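Local coordinates for 6-phosphogluconolactonase (Shewanella baltica, PDB 3NWP), which probably hydrolyses 6-phosphogluconolactone to 6-phosphogluconate, the second step of the oxidative pentose phosphate pathway, at residues A[31-36]-A[64-69]; A[181-184]-A[188-191]; A[103-108]-A[174-179]; A[133-136]-A[142-145]. All blocks are in the same frame, centred on the assembly; numbering follows the deposited sequence. Where two conformers were deposited one is given.

Contact 1: A[31-36]-A[64-69]; sequences EAVDAR and SDVYIT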
loop_
_atom_site.group_PDB
_atom_site.type_symbol
_atom_site.label_atom_id
_atom_site.label_comp_id
_atom_site.label_asym_id
_atom_site.label_seq_id
_atom_site.Cartn_x
_atom_site.Cartn_y
_atom_site.Cartn_z
ATOM N N GLU A 31 14.051 13.149 -0.433
ATOM C CA GLU A 31 13.655 14.525 -0.735
ATOM C C GLU A 31 12.582 15.032 0.263
ATOM O O GLU A 31 12.513 16.243 0.588
ATOM C CB GLU A 31 13.155 14.599 -2.190
ATOM C CG GLU A 31 14.230 14.349 -3.209
ATOM C CD GLU A 31 13.749 14.009 -4.621
ATOM O OE1 GLU A 31 12.538 13.803 -4.854
ATOM O OE2 GLU A 31 14.632 13.911 -5.504
ATOM N N ALA A 32 11.720 14.138 0.758
ATOM C CA ALA A 32 10.784 14.484 1.782
ATOM C C ALA A 32 11.445 14.766 3.122
ATOM O O ALA A 32 11.088 15.745 3.758
ATOM C CB ALA A 32 9.682 13.424 1.914
ATOM N N VAL A 33 12.407 13.952 3.533
ATOM C CA VAL A 33 13.207 14.223 4.740
ATOM C C VAL A 33 13.898 15.574 4.572
ATOM O O VAL A 33 13.865 16.421 5.502
ATOM C CB VAL A 33 14.204 13.142 5.044
ATOM C CG1 VAL A 33 15.156 13.569 6.229
ATOM C CG2 VAL A 33 13.503 11.818 5.363
ATOM N N ASP A 34 14.517 15.829 3.423
ATOM C CA ASP A 34 15.165 17.131 3.218
ATOM C C ASP A 34 14.178 18.277 3.376
ATOM O O ASP A 34 14.484 19.296 4.027
ATOM C CB ASP A 34 15.852 17.237 1.840
ATOM C CG ASP A 34 17.017 16.279 1.672
ATOM O OD1 ASP A 34 17.538 15.723 2.653
ATOM O OD2 ASP A 34 17.402 16.086 0.493
ATOM N N ALA A 35 12.993 18.168 2.777
ATOM C CA ALA A 35 12.062 19.277 2.780
ATOM C C ALA A 35 11.408 19.486 4.093
ATOM O O ALA A 35 11.198 20.640 4.473
ATOM C CB ALA A 35 10.959 19.052 1.672
ATOM N N ARG A 36 11.033 18.428 4.777
ATOM C CA ARG A 36 10.147 18.482 5.949
ATOM C C ARG A 36 10.693 17.940 7.239
ATOM O O ARG A 36 10.055 18.068 8.296
ATOM C CB ARG A 36 8.807 17.812 5.612
ATOM C CG ARG A 36 7.965 18.636 4.655
ATOM C CD ARG A 36 6.677 17.908 4.168
ATOM N NE ARG A 36 7.000 16.829 3.238
ATOM C CZ ARG A 36 7.274 16.977 1.956
ATOM N NH1 ARG A 36 7.311 18.202 1.395
ATOM N NH2 ARG A 36 7.587 15.916 1.217
ATOM N N SER A 64 15.972 6.753 9.608
ATOM C CA SER A 64 15.508 7.044 10.961
ATOM C C SER A 64 14.530 8.216 11.025
ATOM O O SER A 64 13.839 8.406 12.026
ATOM C CB SER A 64 16.707 7.244 11.945
ATOM O OG SER A 64 17.492 8.383 11.609
ATOM N N ASP A 65 14.444 8.965 9.945
ATOM C CA ASP A 65 13.525 10.079 9.808
ATOM C C ASP A 65 12.351 9.657 8.894
ATOM O O ASP A 65 11.586 10.534 8.476
ATOM C CB ASP A 65 14.221 11.281 9.236
ATOM C CG ASP A 65 15.325 11.804 10.166
ATOM O OD1 ASP A 65 14.981 12.002 11.343
ATOM O OD2 ASP A 65 16.451 12.041 9.696
ATOM N N VAL A 66 12.194 8.356 8.644
ATOM C CA VAL A 66 11.074 7.838 7.789
ATOM C C VAL A 66 10.147 7.049 8.668
ATOM O O VAL A 66 10.573 6.082 9.360
ATOM C CB VAL A 66 11.578 6.977 6.611
ATOM C CG1 VAL A 66 10.347 6.444 5.778
ATOM C CG2 VAL A 66 12.591 7.736 5.750
ATOM N N TYR A 67 8.859 7.412 8.654
ATOM C CA TYR A 67 7.803 6.684 9.317
ATOM C C TYR A 67 7.172 5.735 8.331
ATOM O O TYR A 67 6.881 6.134 7.199
ATOM C CB TYR A 67 6.738 7.648 9.836
ATOM C CG TYR A 67 7.148 8.494 10.990
ATOM C CD1 TYR A 67 7.932 9.606 10.809
ATOM C CD2 TYR A 67 6.615 8.247 12.255
ATOM C CE1 TYR A 67 8.285 10.426 11.895
ATOM C CE2 TYR A 67 6.951 9.060 13.334
ATOM C CZ TYR A 67 7.793 10.139 13.137
ATOM O OH TYR A 67 8.152 10.966 14.179
ATOM N N ILE A 68 6.991 4.463 8.712
ATOM C CA ILE A 68 6.469 3.464 7.810
ATOM C C ILE A 68 5.263 2.764 8.396
ATOM O O ILE A 68 5.220 2.473 9.583
ATOM C CB ILE A 68 7.518 2.391 7.495
ATOM C CG1 ILE A 68 8.826 3.019 6.999
ATOM C CG2 ILE A 68 6.931 1.404 6.466
ATOM C CD1 ILE A 68 9.961 1.996 6.702
ATOM N N THR A 69 4.216 2.588 7.593
ATOM C CA THR A 69 3.078 1.797 8.007
ATOM C C THR A 69 2.562 0.950 6.833
ATOM O O THR A 69 3.165 0.922 5.753
ATOM C CB THR A 69 1.974 2.649 8.670
ATOM O OG1 THR A 69 1.053 1.781 9.376
ATOM C CG2 THR A 69 1.204 3.546 7.691
#
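Val33 and Asp65 carry this contact, with Val66 beside them. Both methyls of Val33 lie on the CB of Asp65: CG1 is 3.9 Å from Asp65 CB and CG2 is 4.0 Å from it. Val33 CG2 also comes within 3.9 Å of the backbone O of Asp65. Where the strand begins, Val33 CG2 meets Val66 CG2 at 4.2 Å. The first torsion of Val33 explains this spread, since CG1 stands opposite the backbone N (chi1 173°) and CG2 stands beside it. The side chains of Val33 and Asp65 cross at about a right angle. Asp65 CB takes most of the contact, with Asp65 OD2 4.0 Å from Val33 CG1 at its edge. The other carboxylate oxygen, Asp65 OD1, makes a salt bridge with Lys38. An alanine in place of Val33 would probably open a gap beside Asp65 CB and remove the methyl that meets Val66 CG2. In the next shell Val33 also touches Ala39, and Asp65 is joined to Ala39 by a backbone hydrogen bond. Strand 39-43 thus lies next to both partners. The contact seats the C-terminal end of helix 14-36 against the start of strand 66-74, the helix-on-sheet layering of a Rossmann-like alpha/beta fold.

Contact 2: A[181-184]-A[188-191]; sequences SAIL and QIYL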
loop_
_atom_site.group_PDB
_atom_site.type_symbol
_atom_site.label_atom_id
_atom_site.label_comp_id
_atom_site.label_asym_id
_atom_site.label_seq_id
_atom_site.Cartn_x
_atom_site.Cartn_y
_atom_site.Cartn_z
ATOM N N SER A 181 -9.625 7.986 1.584
ATOM C CA SER A 181 -9.240 9.354 1.884
ATOM C C SER A 181 -7.791 9.418 2.389
ATOM O O SER A 181 -7.022 10.324 2.005
ATOM C CB SER A 181 -10.218 10.012 2.863
ATOM O OG SER A 181 -10.277 9.306 4.044
ATOM N N ALA A 182 -7.390 8.452 3.214
ATOM C CA ALA A 182 -5.992 8.396 3.706
ATOM C C ALA A 182 -5.014 8.109 2.568
ATOM O O ALA A 182 -3.965 8.757 2.440
ATOM C CB ALA A 182 -5.841 7.298 4.793
ATOM N N ILE A 183 -5.319 7.115 1.755
ATOM C CA ILE A 183 -4.399 6.672 0.652
ATOM C C ILE A 183 -4.242 7.775 -0.365
ATOM O O ILE A 183 -3.127 7.985 -0.884
ATOM C CB ILE A 183 -4.911 5.363 0.018
ATOM C CG1 ILE A 183 -4.736 4.180 0.955
ATOM C CG2 ILE A 183 -4.304 5.033 -1.395
ATOM C CD1 ILE A 183 -3.269 3.740 1.276
ATOM N N LEU A 184 -5.324 8.467 -0.714
ATOM C CA LEU A 184 -5.247 9.549 -1.723
ATOM C C LEU A 184 -4.669 10.837 -1.192
ATOM O O LEU A 184 -4.195 11.647 -2.032
ATOM C CB LEU A 184 -6.609 9.779 -2.373
ATOM C CG LEU A 184 -7.115 8.659 -3.241
ATOM C CD1 LEU A 184 -8.463 9.089 -3.839
ATOM C CD2 LEU A 184 -6.105 8.181 -4.376
ATOM N N GLN A 188 2.634 10.629 -3.902
ATOM C CA GLN A 188 2.987 9.711 -4.971
ATOM C C GLN A 188 2.489 8.314 -4.603
ATOM O O GLN A 188 2.722 7.867 -3.469
ATOM C CB GLN A 188 4.465 9.663 -5.171
ATOM C CG GLN A 188 4.942 8.570 -6.157
ATOM C CD GLN A 188 4.764 8.981 -7.602
ATOM O OE1 GLN A 188 5.335 10.023 -8.028
ATOM N NE2 GLN A 188 3.947 8.247 -8.370
ATOM N N ILE A 189 1.782 7.663 -5.546
ATOM C CA ILE A 189 1.423 6.271 -5.403
ATOM C C ILE A 189 2.104 5.471 -6.488
ATOM O O ILE A 189 2.221 5.902 -7.660
ATOM C CB ILE A 189 -0.133 6.150 -5.570
ATOM C CG1 ILE A 189 -0.836 6.882 -4.436
ATOM C CG2 ILE A 189 -0.529 4.676 -5.662
ATOM C CD1 ILE A 189 -2.350 7.018 -4.619
ATOM N N TYR A 190 2.588 4.272 -6.113
ATOM C CA TYR A 190 3.117 3.268 -7.048
ATOM C C TYR A 190 2.233 2.060 -7.011
ATOM O O TYR A 190 1.799 1.684 -5.916
ATOM C CB TYR A 190 4.531 2.864 -6.647
ATOM C CG TYR A 190 5.515 3.973 -6.820
ATOM C CD1 TYR A 190 5.983 4.306 -8.067
ATOM C CD2 TYR A 190 5.996 4.704 -5.743
ATOM C CE1 TYR A 190 6.839 5.397 -8.241
ATOM C CE2 TYR A 190 6.906 5.739 -5.892
ATOM C CZ TYR A 190 7.341 6.069 -7.164
ATOM O OH TYR A 190 8.211 7.137 -7.338
ATOM N N LEU A 191 1.858 1.518 -8.160
ATOM C CA LEU A 191 1.173 0.251 -8.218
ATOM C C LEU A 191 2.135 -0.775 -8.810
ATOM O O LEU A 191 2.552 -0.625 -9.969
ATOM C CB LEU A 191 -0.066 0.359 -9.100
ATOM C CG LEU A 191 -0.880 -0.901 -9.253
ATOM C CD1 LEU A 191 -1.395 -1.449 -7.876
ATOM C CD2 LEU A 191 -2.061 -0.675 -10.208
#
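Ile189 reaches helix 180-184 through an extended arm. Its CG1 stands opposite the carbonyl carbon (chi1 -65°), and the next torsion is also stretched out (chi2 171°), which carries CD1 to the helix end. Leu184 CD2 lies 3.9 Å from Ile189 CD1, although the CB of Leu184 starts off away from the strand. Ile183 brings both its backbone and its side chain: its O is 3.9 Å from Ile189 CD1, and its CG2 is 4.3 Å from the same methyl. One terminal methyl therefore makes the whole contact from the strand side. A short turn joins helix 180-184 to strand 189-194, which runs parallel to strand 132-135. Ile189 also packs on Val133 and Leu135 of that strand, in the buried interior. Ile183 O accepts a hydrogen bond from Ser186 OG, and Leu184 O accepts one from Thr225 OG1. Gln188 NE2 donates to Ile189 O at 3.0 Å, from above the carbonyl plane and with a fairly straight N-H (163°). No hydrogen bond crosses between 181-184 and 188-191. Across these two segments the side-chain contact is apolar, and the last helix carbonyls are satisfied by neighbouring hydroxyls.

Contact 3: A[103-108]-A[174-179]; sequences RGLKNM and GRITLS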
loop_
_atom_site.group_PDB
_atom_site.type_symbol
_atom_site.label_atom_id
_atom_site.label_comp_id
_atom_site.label_asym_id
_atom_site.label_seq_id
_atom_site.Cartn_x
_atom_site.Cartn_y
_atom_site.Cartn_z
ATOM N N ARG A 103 5.163 1.509 12.308
ATOM C CA ARG A 103 3.996 1.206 13.130
ATOM C C ARG A 103 3.062 0.307 12.369
ATOM O O ARG A 103 2.668 0.650 11.246
ATOM C CB ARG A 103 3.262 2.494 13.478
ATOM C CG ARG A 103 2.116 2.254 14.488
ATOM C CD ARG A 103 2.598 2.354 15.897
ATOM N NE ARG A 103 2.775 3.754 16.247
ATOM C CZ ARG A 103 3.232 4.189 17.414
ATOM N NH1 ARG A 103 3.588 3.328 18.367
ATOM N NH2 ARG A 103 3.343 5.498 17.621
ATOM N N GLY A 104 2.735 -0.870 12.919
ATOM C CA GLY A 104 1.777 -1.740 12.289
ATOM C C GLY A 104 0.365 -1.296 12.630
ATOM O O GLY A 104 0.145 -0.261 13.275
ATOM N N LEU A 105 -0.577 -2.105 12.178
ATOM C CA LEU A 105 -2.001 -1.868 12.412
ATOM C C LEU A 105 -2.606 -2.828 13.430
ATOM O O LEU A 105 -3.605 -2.470 14.064
ATOM C CB LEU A 105 -2.773 -1.943 11.120
ATOM C CG LEU A 105 -2.315 -0.998 10.004
ATOM C CD1 LEU A 105 -3.078 -1.169 8.688
ATOM C CD2 LEU A 105 -2.481 0.435 10.416
ATOM N N LYS A 106 -2.120 -4.064 13.520
ATOM C CA LYS A 106 -2.678 -5.024 14.506
ATOM C C LYS A 106 -2.441 -4.518 15.915
ATOM O O LYS A 106 -1.359 -4.000 16.255
ATOM C CB LYS A 106 -2.019 -6.403 14.346
ATOM C CG LYS A 106 -2.569 -7.499 15.250
ATOM C CD LYS A 106 -3.997 -7.853 14.888
ATOM C CE LYS A 106 -4.552 -9.081 15.638
ATOM N NZ LYS A 106 -4.696 -8.907 17.111
ATOM N N ASN A 107 -3.460 -4.684 16.772
ATOM C CA ASN A 107 -3.336 -4.385 18.214
ATOM C C ASN A 107 -4.076 -5.465 18.996
ATOM O O ASN A 107 -4.567 -6.434 18.410
ATOM C CB ASN A 107 -3.833 -2.970 18.548
ATOM C CG ASN A 107 -5.260 -2.754 18.126
ATOM O OD1 ASN A 107 -6.153 -3.600 18.401
ATOM N ND2 ASN A 107 -5.492 -1.627 17.419
HETATM N N MSE A 108 -4.112 -5.308 20.336
HETATM C CA MSE A 108 -4.624 -6.386 21.177
HETATM C C MSE A 108 -6.122 -6.678 21.089
HETATM O O MSE A 108 -6.576 -7.743 21.546
HETATM C CB MSE A 108 -4.182 -6.194 22.636
HETATM C CG MSE A 108 -2.698 -6.523 22.851
HETATM SE SE MSE A 108 -2.182 -8.381 22.363
HETATM C CE MSE A 108 -3.363 -9.376 23.581
ATOM N N GLY A 174 -10.425 -11.353 8.867
ATOM C CA GLY A 174 -10.842 -9.972 9.091
ATOM C C GLY A 174 -9.679 -9.066 8.702
ATOM O O GLY A 174 -8.537 -9.430 8.897
ATOM N N ARG A 175 -9.995 -7.840 8.271
ATOM C CA ARG A 175 -8.989 -6.908 7.792
ATOM C C ARG A 175 -9.159 -5.548 8.440
ATOM O O ARG A 175 -10.275 -5.112 8.769
ATOM C CB ARG A 175 -9.086 -6.697 6.263
ATOM C CG ARG A 175 -9.182 -7.976 5.420
ATOM C CD ARG A 175 -7.971 -8.802 5.612
ATOM N NE ARG A 175 -7.946 -9.996 4.772
ATOM C CZ ARG A 175 -7.318 -10.081 3.581
ATOM N NH1 ARG A 175 -6.712 -9.007 3.062
ATOM N NH2 ARG A 175 -7.302 -11.237 2.918
ATOM N N ILE A 176 -8.031 -4.876 8.582
ATOM C CA ILE A 176 -8.027 -3.439 8.773
ATOM C C ILE A 176 -7.414 -2.882 7.496
ATOM O O ILE A 176 -6.529 -3.491 6.891
ATOM C CB ILE A 176 -7.254 -3.087 10.034
ATOM C CG1 ILE A 176 -7.296 -1.611 10.329
ATOM C CG2 ILE A 176 -5.825 -3.585 9.979
ATOM C CD1 ILE A 176 -7.244 -1.364 11.838
ATOM N N THR A 177 -7.914 -1.743 7.083
ATOM C CA THR A 177 -7.381 -1.087 5.892
ATOM C C THR A 177 -7.261 0.393 6.117
ATOM O O THR A 177 -8.152 1.034 6.696
ATOM C CB THR A 177 -8.285 -1.388 4.682
ATOM O OG1 THR A 177 -7.618 -0.974 3.454
ATOM C CG2 THR A 177 -9.650 -0.697 4.742
ATOM N N LEU A 178 -6.260 0.995 5.503
ATOM C CA LEU A 178 -6.304 2.438 5.343
ATOM C C LEU A 178 -7.467 2.767 4.421
ATOM O O LEU A 178 -7.810 2.044 3.515
ATOM C CB LEU A 178 -4.963 3.008 4.818
ATOM C CG LEU A 178 -3.721 2.818 5.665
ATOM C CD1 LEU A 178 -2.528 3.709 5.138
ATOM C CD2 LEU A 178 -3.940 3.021 7.155
ATOM N N SER A 179 -8.072 3.923 4.647
ATOM C CA SER A 179 -9.184 4.402 3.867
ATOM C C SER A 179 -8.740 5.015 2.548
ATOM O O SER A 179 -7.589 5.355 2.384
ATOM C CB SER A 179 -9.957 5.473 4.631
ATOM O OG SER A 179 -9.118 6.568 4.960
#
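Between Ile176 and Leu178, the two residues that Leu105 touches, Thr177 OG1 is gripped by two groups. It donates to Leu178 O at 3.0 Å and receives the backbone N of Ser145, 3.1 Å from Thr177 OG1. The CB of Thr177 points away from 103-108. Ile176 points at the loop, and Leu178 approaches it with the end of its side chain. Leu105 CB lies 3.6 Å from Ile176 CG2 in one of the two conformers of the isoleucine, and Leu105 CD1 lies 3.9 Å from the same methyl. The two side chains cross at a slant, with this methyl set against the root of the leucine and one of its branches. The other branch, Leu105 CD2, reaches Leu178 CD2 more loosely, at 4.4 Å. CG of Leu105 stands opposite its carbonyl carbon (chi1 -56°), which sends the fork over the strand. Thr69 and Glu73 of strand 66-74 also touch Leu105, and Ala119 of helix 112-122 touches Ile176. Lys106 turns its end away: NZ donates to Asn107 O at 2.8 Å, and the side chain makes a cation-pi contact with Trp75. No hydrogen bond joins the two segments. The loop after strand 101-102 meets strand 175-178 through aliphatic side chains, and the polar side chains named bond within their own segment or to residues outside both.

Contact 4: A[133-136]-A[142-145]; sequences VVLG and HTCS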
loop_
_atom_site.group_PDB
_atom_site.type_symbol
_atom_site.label_atom_id
_atom_site.label_comp_id
_atom_site.label_asym_id
_atom_site.label_seq_id
_atom_site.Cartn_x
_atom_site.Cartn_y
_atom_site.Cartn_z
ATOM N N VAL A 133 3.228 5.982 -1.299
ATOM C CA VAL A 133 2.357 4.828 -1.042
ATOM C C VAL A 133 2.621 3.800 -2.092
ATOM O O VAL A 133 2.568 4.088 -3.298
ATOM C CB VAL A 133 0.894 5.251 -1.110
ATOM C CG1 VAL A 133 -0.073 4.045 -0.984
ATOM C CG2 VAL A 133 0.580 6.290 -0.030
ATOM N N VAL A 134 2.874 2.555 -1.683
ATOM C CA VAL A 134 3.137 1.432 -2.586
ATOM C C VAL A 134 1.975 0.457 -2.432
ATOM O O VAL A 134 1.720 -0.061 -1.342
ATOM C CB VAL A 134 4.449 0.730 -2.293
ATOM C CG1 VAL A 134 4.728 -0.317 -3.426
ATOM C CG2 VAL A 134 5.608 1.749 -2.166
ATOM N N LEU A 135 1.229 0.282 -3.523
ATOM C CA LEU A 135 0.068 -0.565 -3.601
ATOM C C LEU A 135 0.279 -1.857 -4.425
ATOM O O LEU A 135 1.151 -1.894 -5.325
ATOM C CB LEU A 135 -1.137 0.224 -4.170
ATOM C CG LEU A 135 -1.577 1.463 -3.393
ATOM C CD1 LEU A 135 -2.816 2.051 -4.174
ATOM C CD2 LEU A 135 -1.992 1.032 -1.971
ATOM N N GLY A 136 -0.576 -2.834 -4.180
ATOM C CA GLY A 136 -0.743 -3.974 -5.057
ATOM C C GLY A 136 -2.175 -4.026 -5.532
ATOM O O GLY A 136 -3.020 -3.194 -5.171
ATOM N N HIS A 142 -9.189 -5.741 -6.280
ATOM C CA HIS A 142 -9.049 -5.118 -4.966
ATOM C C HIS A 142 -7.674 -4.485 -4.834
ATOM O O HIS A 142 -6.727 -4.890 -5.540
ATOM C CB HIS A 142 -9.313 -6.094 -3.785
ATOM C CG HIS A 142 -8.134 -6.849 -3.274
ATOM N ND1 HIS A 142 -7.758 -8.082 -3.758
ATOM C CD2 HIS A 142 -7.268 -6.555 -2.268
ATOM C CE1 HIS A 142 -6.708 -8.518 -3.073
ATOM N NE2 HIS A 142 -6.392 -7.610 -2.166
ATOM N N THR A 143 -7.585 -3.498 -3.954
ATOM C CA THR A 143 -6.314 -2.944 -3.502
ATOM C C THR A 143 -6.478 -2.662 -2.017
ATOM O O THR A 143 -7.577 -2.698 -1.489
ATOM C CB THR A 143 -5.924 -1.696 -4.303
ATOM O OG1 THR A 143 -4.599 -1.302 -3.933
ATOM C CG2 THR A 143 -6.852 -0.493 -4.047
ATOM N N CYS A 144 -5.377 -2.440 -1.310
ATOM C CA CYS A 144 -5.473 -2.369 0.178
ATOM C C CYS A 144 -6.309 -3.556 0.637
ATOM O O CYS A 144 -6.079 -4.690 0.171
ATOM C CB CYS A 144 -5.984 -1.018 0.658
ATOM S SG CYS A 144 -4.943 0.369 0.085
ATOM N N SER A 145 -7.246 -3.366 1.593
ATOM C CA SER A 145 -8.296 -4.357 1.835
ATOM C C SER A 145 -9.659 -3.780 1.456
ATOM O O SER A 145 -10.673 -3.981 2.162
ATOM C CB SER A 145 -8.254 -4.984 3.264
ATOM O OG SER A 145 -7.242 -5.984 3.342
HETATM O O HOH W 1 -2.419 -2.730 -1.770
#
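Leu135 packs closely against Thr143 and Cys144, while His142 forms the more open side; Gly136, between them, is partly exposed. In the tight part, Leu135 CD2 touches Cys144 SG at 3.7 Å. The leucine side chain lies along one side of the hydroxyl of Thr143, with Leu135 CB and CD1 each 3.8 Å from Thr143 OG1. Ile183 of helix 180-184 also packs on Cys144. The hydroxyl is then used at once: Thr143 OG1 donates to Gly136 O at 2.8 Å, almost in line with the C=O bond (169°). The torsion of Thr143 places it there, because OG1 stands opposite the backbone N (chi1 -173°). A valine in place of Thr143 would probably leave Gly136 O without its hydroxyl donor. A water bridges the two segments. It accepts from Gly136 N at 3.0 Å and from Cys144 N at 3.0 Å. On the looser side, His142 is partly exposed and makes little contact with 133-136. Its ND1 is bonded to Asp140, its ring stacks on Phe147, and Cys144 O lies in plane at its edge. The loop from Gly136 to His142 matches the glycine-rich signature of the lactonase family, which in relatives borders the sugar-phosphate site. One hydroxyl bond and one bridging water tie the loop's far end back to the strand end. These polar links join the two ends of the loop beside the apolar contact of Leu135 with Cys144.

In the fold
All four contacts reach one mixed sheet of a single-chain protein. Contact 1 comes first along the chain, with its centre about 17 Å from the chain centre. Contact 3 then opens, and contact 4 is nested within the loop it closes; contact 2 follows. The centres of contacts 2 and 4 are about 8 Å apart, on the neighbouring parallel strands 189-194 and 132-135. Contacts 1 and 3 have centres about 22 Å apart, yet meet through Thr69 and Arg103. Ser145 ties contact 4 to strand 175-178 of contact 3. Helix 180-184 follows that strand, and Ile183 touches Leu178. The shared sheet thus joins the outer helix 14-36 to the loop after strand 132-135, which probably borders the active site.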